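Local coordinates for protein Non-atp dependent l-selective hydantoinase (Arthrobacter aurescens, PDB 1GKR) that hydrolyses the ring of 5-substituted hydantoins, aryl derivatives more readily than alkyl ones, using two zinc ions per subunit, at residues A275-K283 and K321-G332. Residues are numbered along the deposited sequence; the frame is centred on the assembly and turned at random.
Sequences AERIGPYMK and KEPGWKDVWKAG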
loop_
_atom_site.group_PDB
_atom_site.type_symbol
_atom_site.label_atom_id
_atom_site.label_comp_id
_atom_site.label_asym_id
_atom_site.label_seq_id
_atom_site.Cartn_x
_atom_site.Cartn_y
_atom_site.Cartn_z
ATOM N N ALA A 275 -14.578 32.394 -1.034
ATOM C CA ALA A 275 -15.539 32.420 0.051
ATOM C C ALA A 275 -15.974 33.823 0.424
ATOM O O ALA A 275 -17.162 34.083 0.602
ATOM C CB ALA A 275 -14.970 31.711 1.265
ATOM N N GLU A 276 -15.019 34.736 0.531
ATOM C CA GLU A 276 -15.356 36.096 0.911
ATOM C C GLU A 276 -16.261 36.867 -0.037
ATOM O O GLU A 276 -17.183 37.542 0.415
ATOM C CB GLU A 276 -14.086 36.891 1.180
ATOM C CG GLU A 276 -13.679 36.865 2.640
ATOM C CD GLU A 276 -12.225 37.246 2.834
ATOM O OE1 GLU A 276 -11.808 38.301 2.295
ATOM O OE2 GLU A 276 -11.502 36.490 3.527
ATOM N N ARG A 277 -16.032 36.775 -1.342
ATOM C CA ARG A 277 -16.886 37.519 -2.254
ATOM C C ARG A 277 -18.172 36.797 -2.631
ATOM O O ARG A 277 -19.165 37.457 -2.930
ATOM C CB ARG A 277 -16.128 37.918 -3.523
ATOM C CG ARG A 277 -15.990 36.825 -4.542
ATOM C CD ARG A 277 -14.945 37.164 -5.590
ATOM N NE ARG A 277 -14.694 36.029 -6.475
ATOM C CZ ARG A 277 -15.582 35.556 -7.349
ATOM N NH1 ARG A 277 -16.780 36.131 -7.456
ATOM N NH2 ARG A 277 -15.278 34.504 -8.108
ATOM N N ILE A 278 -18.176 35.462 -2.615
ATOM C CA ILE A 278 -19.378 34.701 -2.979
ATOM C C ILE A 278 -20.224 34.351 -1.762
ATOM O O ILE A 278 -21.437 34.153 -1.861
ATOM C CB ILE A 278 -19.009 33.408 -3.734
ATOM C CG1 ILE A 278 -18.357 33.760 -5.065
ATOM C CG2 ILE A 278 -20.242 32.557 -3.973
ATOM C CD1 ILE A 278 -17.784 32.564 -5.788
ATOM N N GLY A 279 -19.573 34.278 -0.611
ATOM C CA GLY A 279 -20.287 33.980 0.615
ATOM C C GLY A 279 -21.176 32.750 0.609
ATOM O O GLY A 279 -20.814 31.709 0.063
ATOM N N PRO A 280 -22.375 32.860 1.197
ATOM C CA PRO A 280 -23.353 31.772 1.299
ATOM C C PRO A 280 -23.793 31.123 0.002
ATOM O O PRO A 280 -24.324 30.024 0.012
ATOM C CB PRO A 280 -24.515 32.424 2.048
ATOM C CG PRO A 280 -24.459 33.850 1.571
ATOM C CD PRO A 280 -22.973 34.153 1.589
ATOM N N TYR A 281 -23.572 31.789 -1.118
ATOM C CA TYR A 281 -23.990 31.233 -2.400
ATOM C C TYR A 281 -23.055 30.138 -2.868
ATOM O O TYR A 281 -23.245 29.528 -3.913
ATOM C CB TYR A 281 -24.086 32.358 -3.432
ATOM C CG TYR A 281 -25.255 33.252 -3.128
ATOM C CD1 TYR A 281 -26.563 32.775 -3.264
ATOM C CD2 TYR A 281 -25.068 34.534 -2.601
ATOM C CE1 TYR A 281 -27.653 33.541 -2.875
ATOM C CE2 TYR A 281 -26.152 35.313 -2.207
ATOM C CZ TYR A 281 -27.440 34.808 -2.345
ATOM O OH TYR A 281 -28.523 35.552 -1.940
ATOM N N MET A 282 -22.056 29.881 -2.048
ATOM C CA MET A 282 -21.041 28.889 -2.320
ATOM C C MET A 282 -21.106 27.846 -1.214
ATOM O O MET A 282 -20.349 26.878 -1.210
ATOM C CB MET A 282 -19.696 29.593 -2.306
ATOM C CG MET A 282 -18.514 28.705 -2.405
ATOM S SD MET A 282 -17.079 29.564 -1.766
ATOM C CE MET A 282 -17.407 31.143 -2.338
ATOM N N LYS A 283 -22.010 28.053 -0.262
ATOM C CA LYS A 283 -22.145 27.111 0.837
ATOM C C LYS A 283 -22.838 25.865 0.343
ATOM O O LYS A 283 -24.035 25.882 0.048
ATOM C CB LYS A 283 -22.952 27.701 1.981
ATOM C CG LYS A 283 -22.983 26.781 3.172
ATOM C CD LYS A 283 -23.777 27.367 4.305
ATOM C CE LYS A 283 -23.936 26.365 5.421
ATOM N NZ LYS A 283 -24.824 26.900 6.470
ATOM N N LYS A 321 -30.589 32.246 2.097
ATOM C CA LYS A 321 -29.194 32.321 1.707
ATOM C C LYS A 321 -28.609 33.624 2.179
ATOM O O LYS A 321 -27.545 33.642 2.793
ATOM C CB LYS A 321 -29.035 32.243 0.186
ATOM C CG LYS A 321 -29.019 30.830 -0.397
ATOM C CD LYS A 321 -27.774 30.053 0.008
ATOM C CE LYS A 321 -27.639 28.789 -0.833
ATOM N NZ LYS A 321 -26.390 28.034 -0.555
ATOM N N GLU A 322 -29.320 34.714 1.898
ATOM C CA GLU A 322 -28.855 36.058 2.246
ATOM C C GLU A 322 -28.460 36.260 3.718
ATOM O O GLU A 322 -27.495 36.963 4.018
ATOM C CB GLU A 322 -29.891 37.097 1.799
ATOM C CG GLU A 322 -29.273 38.434 1.384
ATOM C CD GLU A 322 -28.419 38.350 0.121
ATOM O OE1 GLU A 322 -27.643 37.393 -0.030
ATOM O OE2 GLU A 322 -28.505 39.257 -0.724
ATOM N N PRO A 323 -29.197 35.656 4.656
ATOM C CA PRO A 323 -28.795 35.850 6.053
ATOM C C PRO A 323 -27.430 35.235 6.342
ATOM O O PRO A 323 -26.851 35.449 7.403
ATOM C CB PRO A 323 -29.916 35.169 6.843
ATOM C CG PRO A 323 -30.529 34.217 5.860
ATOM C CD PRO A 323 -30.504 34.991 4.571
ATOM N N GLY A 324 -26.920 34.477 5.378
ATOM C CA GLY A 324 -25.632 33.825 5.532
ATOM C C GLY A 324 -24.452 34.776 5.524
ATOM O O GLY A 324 -23.385 34.441 6.039
ATOM N N TRP A 325 -24.631 35.957 4.942
ATOM C CA TRP A 325 -23.556 36.941 4.886
ATOM C C TRP A 325 -23.058 37.338 6.268
ATOM O O TRP A 325 -21.861 37.539 6.466
ATOM C CB TRP A 325 -24.013 38.201 4.165
ATOM C CG TRP A 325 -24.211 38.028 2.705
ATOM C CD1 TRP A 325 -25.399 38.008 2.041
ATOM C CD2 TRP A 325 -23.190 37.853 1.712
ATOM N NE1 TRP A 325 -25.186 37.832 0.690
ATOM C CE2 TRP A 325 -23.840 37.732 0.462
ATOM C CE3 TRP A 325 -21.793 37.783 1.755
ATOM C CZ2 TRP A 325 -23.141 37.544 -0.734
ATOM C CZ3 TRP A 325 -21.092 37.593 0.559
ATOM C CH2 TRP A 325 -21.771 37.477 -0.665
ATOM N N LYS A 326 -23.978 37.443 7.221
ATOM C CA LYS A 326 -23.625 37.849 8.578
ATOM C C LYS A 326 -23.433 36.668 9.526
ATOM O O LYS A 326 -22.593 36.710 10.425
ATOM C CB LYS A 326 -24.707 38.784 9.129
ATOM C CG LYS A 326 -25.080 39.935 8.193
ATOM C CD LYS A 326 -26.379 40.611 8.629
ATOM C CE LYS A 326 -26.909 41.557 7.549
ATOM N NZ LYS A 326 -28.256 42.133 7.884
ATOM N N ASP A 327 -24.226 35.622 9.331
ATOM C CA ASP A 327 -24.133 34.427 10.164
ATOM C C ASP A 327 -24.305 33.213 9.249
ATOM O O ASP A 327 -25.424 32.881 8.840
ATOM C CB ASP A 327 -25.218 34.448 11.243
ATOM C CG ASP A 327 -25.187 33.216 12.127
ATOM O OD1 ASP A 327 -25.330 32.106 11.580
ATOM O OD2 ASP A 327 -25.023 33.348 13.361
ATOM N N VAL A 328 -23.180 32.566 8.936
ATOM C CA VAL A 328 -23.135 31.407 8.047
ATOM C C VAL A 328 -24.084 30.261 8.419
ATOM O O VAL A 328 -24.696 29.648 7.547
ATOM C CB VAL A 328 -21.683 30.851 7.957
ATOM C CG1 VAL A 328 -21.396 29.881 9.114
ATOM C CG2 VAL A 328 -21.474 30.186 6.625
ATOM N N TRP A 329 -24.209 29.982 9.712
ATOM C CA TRP A 329 -25.062 28.901 10.173
ATOM C C TRP A 329 -26.540 29.111 9.848
ATOM O O TRP A 329 -27.358 28.230 10.106
ATOM C CB TRP A 329 -24.909 28.704 11.683
ATOM C CG TRP A 329 -23.490 28.688 12.133
ATOM C CD1 TRP A 329 -22.841 29.662 12.830
ATOM C CD2 TRP A 329 -22.508 27.690 11.833
ATOM N NE1 TRP A 329 -21.512 29.339 12.977
ATOM C CE2 TRP A 329 -21.281 28.133 12.372
ATOM C CE3 TRP A 329 -22.546 26.465 11.154
ATOM C CZ2 TRP A 329 -20.106 27.398 12.254
ATOM C CZ3 TRP A 329 -21.381 25.734 11.035
ATOM C CH2 TRP A 329 -20.173 26.203 11.581
ATOM N N LYS A 330 -26.900 30.253 9.269
ATOM C CA LYS A 330 -28.310 30.497 8.964
ATOM C C LYS A 330 -28.629 30.464 7.483
ATOM O O LYS A 330 -29.721 30.850 7.062
ATOM C CB LYS A 330 -28.762 31.826 9.562
ATOM C CG LYS A 330 -28.693 31.820 11.080
ATOM C CD LYS A 330 -29.381 33.042 11.684
ATOM C CE LYS A 330 -29.174 33.080 13.218
ATOM N NZ LYS A 330 -29.598 34.412 13.853
ATOM N N ALA A 331 -27.668 30.007 6.694
ATOM C CA ALA A 331 -27.859 29.896 5.261
ATOM C C ALA A 331 -27.928 28.403 4.956
ATOM O O ALA A 331 -27.235 27.601 5.592
ATOM C CB ALA A 331 -26.699 30.546 4.531
ATOM N N GLY A 332 -28.778 28.024 4.006
ATOM C CA GLY A 332 -28.889 26.616 3.657
ATOM C C GLY A 332 -27.877 26.184 2.611
ATOM O O GLY A 332 -27.299 27.010 1.913
#
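Pro280 lies over one face of the Trp325 indole in a CH-pi contact. Pro280 CD is 3.7 Å from the centroid of the six-membered ring of Trp325, 11° off the ring normal. The far rim of the indole meets the end of helix 275-278, with Arg277 O at its edge, near the ring plane. On its other flank Pro280 touches Ala331, Pro280 CB to Ala331 CB at 3.8 Å.

Hydrogen bonds at Glu322 tie the outer end together. Tyr281 OH donates to Glu322 OE1 at 2.8 Å, and Trp325 NE1 donates to the same oxygen. The two donors arrive from opposite faces of the carboxylate, and the bend in the Glu322 chain (chi2 67°) brings OE1 back to them. Tyr281 also packs its CE1 against Lys321 CB at 3.6 Å. A phenylalanine in place of Tyr281 would probably keep much of this packing but leave Glu322 OE1 with one donor fewer and the carboxylate freer to turn.

Lysine-to-carbonyl bonds hold the inner end, and they run both ways. Lys321 NZ donates to Pro280 O at 2.9 Å and also binds Gly332 O and Gly334 O. Lys283 reaches out fully extended, CG anti to its backbone N (chi1 -175°). Lys283 NZ donates to Ala331 O at 2.7 Å and also to Val328 O, and the side chain makes a cation-pi contact with Tyr208.

The contact joins two parts of the amidohydrolase TIM barrel: the short helix 275-278 with the turn that follows it, and the loop between strand 313-314 and helix 341-350. The side chain of Lys321 is about 12 Å from a bound zinc ion. Lysine bonds from both sides thus link the loops at some distance from the metal site, and the carbonyl dipoles probably help to offset the ammonium charges.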